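Local coordinates for protein SusD homolog (Bacteroides thetaiotaomicron, PDB 3EHM) that probably binds mucin O-glycans at the cell surface as a SusD-like, tetratricopeptide-repeat lipoprotein of a gut symbiont's glycan-uptake system, at residues K436-K441 / R457-P462; A354-L359 / E431-K436. All blocks are in the same frame, centred on the assembly; numbering follows the deposited sequence.

In the fold
Helix 429-445 is common to both contacts, and Lys436 is the residue where their segments meet. Contact 1 is buried, about 13 Å from the centre of the chain (centre to centre), and joins this helix to the end of helix 449-459, its neighbour in sequence. Contact 2 is a surface contact, about 20 Å out, again between centres, and joins the same helix to the end of helix 344-356. Neither has a direct hydrogen bond between its segments. Contact 1 sets apolar carbons against backbone and a cluster of charges, whereas contact 2 combines leucine packing with a water bridge. They touch where Ile437 CD1 lies 3.9 Å from Leu356 CD2 and where the Phe461 ring packs along residues 431-435.

Contact 1: residues K436-K441 / R457-P462; sequences KIITQK and RRTGFP
The guanidinium of Arg458 meets Ile438 CD1 obliquely, neither squarely over a face nor at an edge, with NH2 4.0 Å from that methyl. One face of the group is covered by its own neighbour Thr459, whose CG2 stands 3.4 Å above the plane and over its centre; Lys441 NZ lies at the edge, near the plane. The Phe461 ring has Ile438 CG1 at its edge, while Thr459 O sits above one face, offset toward the rim.

Ile438 carries most of the contact. Its CG2 lies anti to the backbone N and reaches the turn after helix 449-459, 3.2 Å from Phe461 O and 3.7 Å from Phe461 CB. Ile438 CG2 also meets Thr459 OG1 tip to tip. Thr459 OG1 sits between the backbone N and the carbonyl carbon (chi1 72°), from where it accepts from Phe461 N at 3.0 Å, an ST turn with an N-H...O angle of 155°; Gly460, at phi 96°, lies inside it. The hydroxyl has its strongest polar partner in Glu455, one turn earlier. A cis peptide precedes Pro462, whose CB comes 3.3 Å from Thr439 OG1. That hydroxyl is hydrogen-bonded to Gln435 O, one turn back, so it meets the proline as a packing neighbour.

Lys441 NZ and Arg458 NH2 approach to 4.3 Å, and both form salt bridges with Glu455 OE1; Arg458 NH2 has a second at Glu353 OE1. Glu455, shared by both cations, and Glu353, which meets Arg458, probably offset the repulsion, consistent with helices 429-445, 449-459 and 344-356 being tied together by charge beside an otherwise apolar contact.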
loop_
_atom_site.group_PDB
_atom_site.type_symbol
_atom_site.label_atom_id
_atom_site.label_comp_id
_atom_site.label_asym_id
_atom_site.label_seq_id
_atom_site.Cartn_x
_atom_site.Cartn_y
_atom_site.Cartn_z
ATOM N N LYS A 436 11.688 -6.172 12.622
ATOM C CA LYS A 436 10.507 -6.540 13.402
ATOM C C LYS A 436 9.414 -5.488 13.195
ATOM O O LYS A 436 8.251 -5.826 12.970
ATOM C CB LYS A 436 10.843 -6.635 14.899
ATOM C CG LYS A 436 11.755 -7.806 15.289
ATOM C CD LYS A 436 12.073 -7.774 16.783
ATOM C CE LYS A 436 13.028 -8.898 17.197
ATOM N NZ LYS A 436 12.423 -10.256 17.041
ATOM N N ILE A 437 9.796 -4.216 13.271
ATOM C CA ILE A 437 8.855 -3.111 13.088
ATOM C C ILE A 437 8.168 -3.167 11.721
ATOM O O ILE A 437 6.945 -3.093 11.632
ATOM C CB ILE A 437 9.566 -1.741 13.217
ATOM C CG1 ILE A 437 10.043 -1.535 14.655
ATOM C CG2 ILE A 437 8.616 -0.609 12.800
ATOM C CD1 ILE A 437 10.950 -0.326 14.828
ATOM N N ILE A 438 8.960 -3.294 10.660
ATOM C CA ILE A 438 8.422 -3.343 9.307
ATOM C C ILE A 438 7.614 -4.611 9.037
ATOM O O ILE A 438 6.606 -4.575 8.326
ATOM C CB ILE A 438 9.552 -3.236 8.257
ATOM C CG1 ILE A 438 10.345 -1.946 8.482
ATOM C CG2 ILE A 438 8.964 -3.250 6.847
ATOM C CD1 ILE A 438 9.500 -0.676 8.445
ATOM N N THR A 439 8.060 -5.733 9.597
ATOM C CA THR A 439 7.360 -6.998 9.408
ATOM C C THR A 439 5.981 -6.937 10.066
ATOM O O THR A 439 4.989 -7.380 9.491
ATOM C CB THR A 439 8.170 -8.168 9.998
ATOM O OG1 THR A 439 9.407 -8.297 9.280
ATOM C CG2 THR A 439 7.393 -9.472 9.891
ATOM N N GLN A 440 5.918 -6.382 11.272
ATOM C CA GLN A 440 4.645 -6.256 11.970
ATOM C C GLN A 440 3.761 -5.200 11.309
ATOM O O GLN A 440 2.539 -5.329 11.300
ATOM C CB GLN A 440 4.877 -5.919 13.441
ATOM C CG GLN A 440 5.340 -7.112 14.265
ATOM C CD GLN A 440 4.359 -8.270 14.203
ATOM O OE1 GLN A 440 3.153 -8.082 14.374
ATOM N NE2 GLN A 440 4.872 -9.477 13.970
ATOM N N LYS A 441 4.373 -4.156 10.751
ATOM C CA LYS A 441 3.597 -3.129 10.069
ATOM C C LYS A 441 2.992 -3.763 8.813
ATOM O O LYS A 441 1.849 -3.492 8.465
ATOM C CB LYS A 441 4.471 -1.933 9.681
ATOM C CG LYS A 441 3.668 -0.807 9.010
ATOM C CD LYS A 441 4.455 0.492 8.901
ATOM C CE LYS A 441 5.610 0.377 7.931
ATOM N NZ LYS A 441 6.295 1.691 7.785
ATOM N N ARG A 457 10.347 -2.210 -0.614
ATOM C CA ARG A 457 11.364 -1.676 -1.514
ATOM C C ARG A 457 12.287 -0.685 -0.810
ATOM O O ARG A 457 13.485 -0.631 -1.093
ATOM C CB ARG A 457 10.700 -1.000 -2.715
ATOM C CG ARG A 457 10.073 -1.969 -3.713
ATOM C CD ARG A 457 9.342 -1.211 -4.809
ATOM N NE ARG A 457 8.090 -0.633 -4.327
ATOM C CZ ARG A 457 7.435 0.344 -4.944
ATOM N NH1 ARG A 457 7.915 0.864 -6.067
ATOM N NH2 ARG A 457 6.293 0.799 -4.446
ATOM N N ARG A 458 11.734 0.096 0.113
ATOM C CA ARG A 458 12.534 1.078 0.839
ATOM C C ARG A 458 13.485 0.448 1.853
ATOM O O ARG A 458 14.662 0.814 1.916
ATOM C CB ARG A 458 11.628 2.077 1.574
ATOM C CG ARG A 458 12.386 3.058 2.478
ATOM C CD ARG A 458 11.443 4.024 3.200
ATOM N NE ARG A 458 10.665 3.399 4.273
ATOM C CZ ARG A 458 11.080 3.275 5.530
ATOM N NH1 ARG A 458 12.274 3.736 5.886
ATOM N NH2 ARG A 458 10.297 2.699 6.437
ATOM N N THR A 459 12.977 -0.515 2.621
ATOM C CA THR A 459 13.749 -1.161 3.683
ATOM C C THR A 459 14.307 -2.555 3.426
ATOM O O THR A 459 15.328 -2.933 4.006
ATOM C CB THR A 459 12.908 -1.267 4.962
ATOM O OG1 THR A 459 11.892 -2.263 4.778
ATOM C CG2 THR A 459 12.243 0.067 5.273
ATOM N N GLY A 460 13.631 -3.327 2.585
ATOM C CA GLY A 460 14.076 -4.683 2.320
ATOM C C GLY A 460 13.312 -5.644 3.216
ATOM O O GLY A 460 13.549 -6.852 3.195
ATOM N N PHE A 461 12.383 -5.103 4.001
ATOM C CA PHE A 461 11.579 -5.916 4.907
ATOM C C PHE A 461 10.079 -5.832 4.611
ATOM O O PHE A 461 9.582 -4.826 4.107
ATOM C CB PHE A 461 11.809 -5.486 6.359
ATOM C CG PHE A 461 13.252 -5.484 6.779
ATOM C CD1 PHE A 461 14.071 -6.587 6.542
ATOM C CD2 PHE A 461 13.781 -4.390 7.457
ATOM C CE1 PHE A 461 15.398 -6.599 6.978
ATOM C CE2 PHE A 461 15.103 -4.392 7.899
ATOM C CZ PHE A 461 15.913 -5.503 7.658
ATOM N N PRO A 462 9.342 -6.911 4.903
ATOM C CA PRO A 462 9.865 -8.154 5.474
ATOM C C PRO A 462 10.439 -9.012 4.351
ATOM O O PRO A 462 10.257 -8.696 3.177
ATOM C CB PRO A 462 8.624 -8.783 6.095
ATOM C CG PRO A 462 7.558 -8.405 5.105
ATOM C CD PRO A 462 7.870 -6.945 4.822
#

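Contact 2: residues A354-L359 / E431-K436; sequences AALYNL and EEQLQK
Leu356 and Gln433 meet obliquely, the leucine reaching across from the end of helix 344-356 with its two methyls divided between neighbouring residues. Leu356 CD1 comes 3.2 Å from Gln433 OE1, whereas Leu356 CD2 lies over the backbone of helix 429-445, 3.7 Å from Leu434 N. CG anti to the backbone N (chi1 -178°) extends the branch toward that helix. The amide nitrogen of Gln433 is hydrogen-bonded to Tyr423 OH, which ties down the end of the side chain that Leu356 touches. An alanine in place of Leu356 would probably open a gap beside Leu434 and leave Gln433 OE1 without its methyl neighbour.

Leu356 is the last helical residue, and a Schellman motif ends the helix: Leu359 N bonds to Ala354 O and Asn358 N to Ala355 O, with Asn358 at positive phi as the C-prime residue. Within this turn Tyr357 crosses Leu434 at about a right angle, its OH 3.6 Å from Leu434 CD2 and its ring edge facing Leu434 CD1. A water in the ring plane lies 2.5 Å from Tyr357 OH and donates to Glu431 OE2 at 2.7 Å, bridging a ring and a carboxylate whose planes are 67° apart; the same carboxylate oxygen also forms a salt bridge with Arg523.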
loop_
_atom_site.group_PDB
_atom_site.type_symbol
_atom_site.label_atom_id
_atom_site.label_comp_id
_atom_site.label_asym_id
_atom_site.label_seq_id
_atom_site.Cartn_x
_atom_site.Cartn_y
_atom_site.Cartn_z
ATOM N N ALA A 354 10.748 5.805 13.918
ATOM C CA ALA A 354 11.245 7.157 14.162
ATOM C C ALA A 354 12.068 7.203 15.444
ATOM O O ALA A 354 13.161 7.775 15.474
ATOM C CB ALA A 354 10.083 8.133 14.248
ATOM N N ALA A 355 11.544 6.595 16.500
ATOM C CA ALA A 355 12.232 6.572 17.781
ATOM C C ALA A 355 13.510 5.741 17.700
ATOM O O ALA A 355 14.519 6.075 18.320
ATOM C CB ALA A 355 11.306 6.013 18.862
ATOM N N LEU A 356 13.463 4.665 16.923
ATOM C CA LEU A 356 14.617 3.787 16.766
ATOM C C LEU A 356 15.807 4.537 16.165
ATOM O O LEU A 356 16.958 4.236 16.472
ATOM C CB LEU A 356 14.250 2.590 15.881
ATOM C CG LEU A 356 15.329 1.525 15.644
ATOM C CD1 LEU A 356 15.728 0.892 16.968
ATOM C CD2 LEU A 356 14.794 0.455 14.689
ATOM N N TYR A 357 15.528 5.518 15.312
ATOM C CA TYR A 357 16.589 6.301 14.685
ATOM C C TYR A 357 16.731 7.700 15.279
ATOM O O TYR A 357 17.269 8.608 14.646
ATOM C CB TYR A 357 16.360 6.358 13.170
ATOM C CG TYR A 357 16.648 5.024 12.518
ATOM C CD1 TYR A 357 17.956 4.644 12.214
ATOM C CD2 TYR A 357 15.627 4.096 12.298
ATOM C CE1 TYR A 357 18.244 3.369 11.713
ATOM C CE2 TYR A 357 15.902 2.822 11.800
ATOM C CZ TYR A 357 17.215 2.466 11.512
ATOM O OH TYR A 357 17.492 1.205 11.037
ATOM N N ASN A 358 16.235 7.860 16.503
ATOM C CA ASN A 358 16.321 9.128 17.228
ATOM C C ASN A 358 15.734 10.361 16.552
ATOM O O ASN A 358 16.266 11.463 16.704
ATOM C CB ASN A 358 17.779 9.418 17.588
ATOM C CG ASN A 358 18.257 8.613 18.776
ATOM O OD1 ASN A 358 18.245 7.383 18.758
ATOM N ND2 ASN A 358 18.688 9.309 19.821
ATOM N N LEU A 359 14.643 10.191 15.816
ATOM C CA LEU A 359 14.008 11.323 15.154
ATOM C C LEU A 359 12.977 11.936 16.105
ATOM O O LEU A 359 12.664 13.122 16.023
ATOM C CB LEU A 359 13.340 10.867 13.852
ATOM C CG LEU A 359 14.264 10.182 12.839
ATOM C CD1 LEU A 359 13.484 9.855 11.575
ATOM C CD2 LEU A 359 15.440 11.087 12.514
ATOM N N GLU A 431 19.229 -3.221 13.065
ATOM C CA GLU A 431 18.635 -3.641 11.798
ATOM C C GLU A 431 17.525 -4.664 12.006
ATOM O O GLU A 431 16.522 -4.640 11.297
ATOM C CB GLU A 431 19.702 -4.229 10.870
ATOM C CG GLU A 431 20.535 -3.188 10.129
ATOM C CD GLU A 431 19.797 -2.578 8.942
ATOM O OE1 GLU A 431 19.407 -3.337 8.027
ATOM O OE2 GLU A 431 19.612 -1.342 8.919
ATOM N N GLU A 432 17.703 -5.567 12.970
ATOM C CA GLU A 432 16.679 -6.575 13.225
ATOM C C GLU A 432 15.476 -5.952 13.912
ATOM O O GLU A 432 14.345 -6.382 13.701
ATOM C CB GLU A 432 17.224 -7.729 14.076
ATOM C CG GLU A 432 16.220 -8.874 14.192
ATOM C CD GLU A 432 16.822 -10.163 14.723
ATOM O OE1 GLU A 432 18.064 -10.246 14.850
ATOM O OE2 GLU A 432 16.040 -11.099 15.004
ATOM N N GLN A 433 15.720 -4.940 14.739
ATOM C CA GLN A 433 14.627 -4.256 15.413
ATOM C C GLN A 433 13.774 -3.578 14.339
ATOM O O GLN A 433 12.545 -3.594 14.413
ATOM C CB GLN A 433 15.175 -3.230 16.410
ATOM C CG GLN A 433 15.942 -3.877 17.558
ATOM C CD GLN A 433 16.469 -2.875 18.573
ATOM O OE1 GLN A 433 16.959 -1.807 18.209
ATOM N NE2 GLN A 433 16.390 -3.230 19.852
ATOM N N LEU A 434 14.426 -2.986 13.338
ATOM C CA LEU A 434 13.692 -2.354 12.244
ATOM C C LEU A 434 12.930 -3.446 11.494
ATOM O O LEU A 434 11.776 -3.267 11.109
ATOM C CB LEU A 434 14.642 -1.649 11.271
ATOM C CG LEU A 434 13.972 -1.080 10.007
ATOM C CD1 LEU A 434 12.989 0.020 10.395
ATOM C CD2 LEU A 434 15.023 -0.533 9.056
ATOM N N GLN A 435 13.582 -4.587 11.292
ATOM C CA GLN A 435 12.946 -5.693 10.588
ATOM C C GLN A 435 11.653 -6.113 11.292
ATOM O O GLN A 435 10.641 -6.380 10.633
ATOM C CB GLN A 435 13.903 -6.882 10.489
ATOM C CG GLN A 435 13.322 -8.081 9.752
ATOM C CD GLN A 435 14.296 -9.234 9.675
ATOM O OE1 GLN A 435 15.048 -9.482 10.613
ATOM N NE2 GLN A 435 14.275 -9.959 8.561
ATOM N N LYS A 436 11.688 -6.172 12.622
ATOM C CA LYS A 436 10.507 -6.540 13.402
ATOM C C LYS A 436 9.414 -5.488 13.195
ATOM O O LYS A 436 8.251 -5.826 12.970
ATOM C CB LYS A 436 10.843 -6.635 14.899
ATOM C CG LYS A 436 11.755 -7.806 15.289
ATOM C CD LYS A 436 12.073 -7.774 16.783
ATOM C CE LYS A 436 13.028 -8.898 17.197
ATOM N NZ LYS A 436 12.423 -10.256 17.041
HETATM O O HOH W 1 19.913 0.755 10.552
#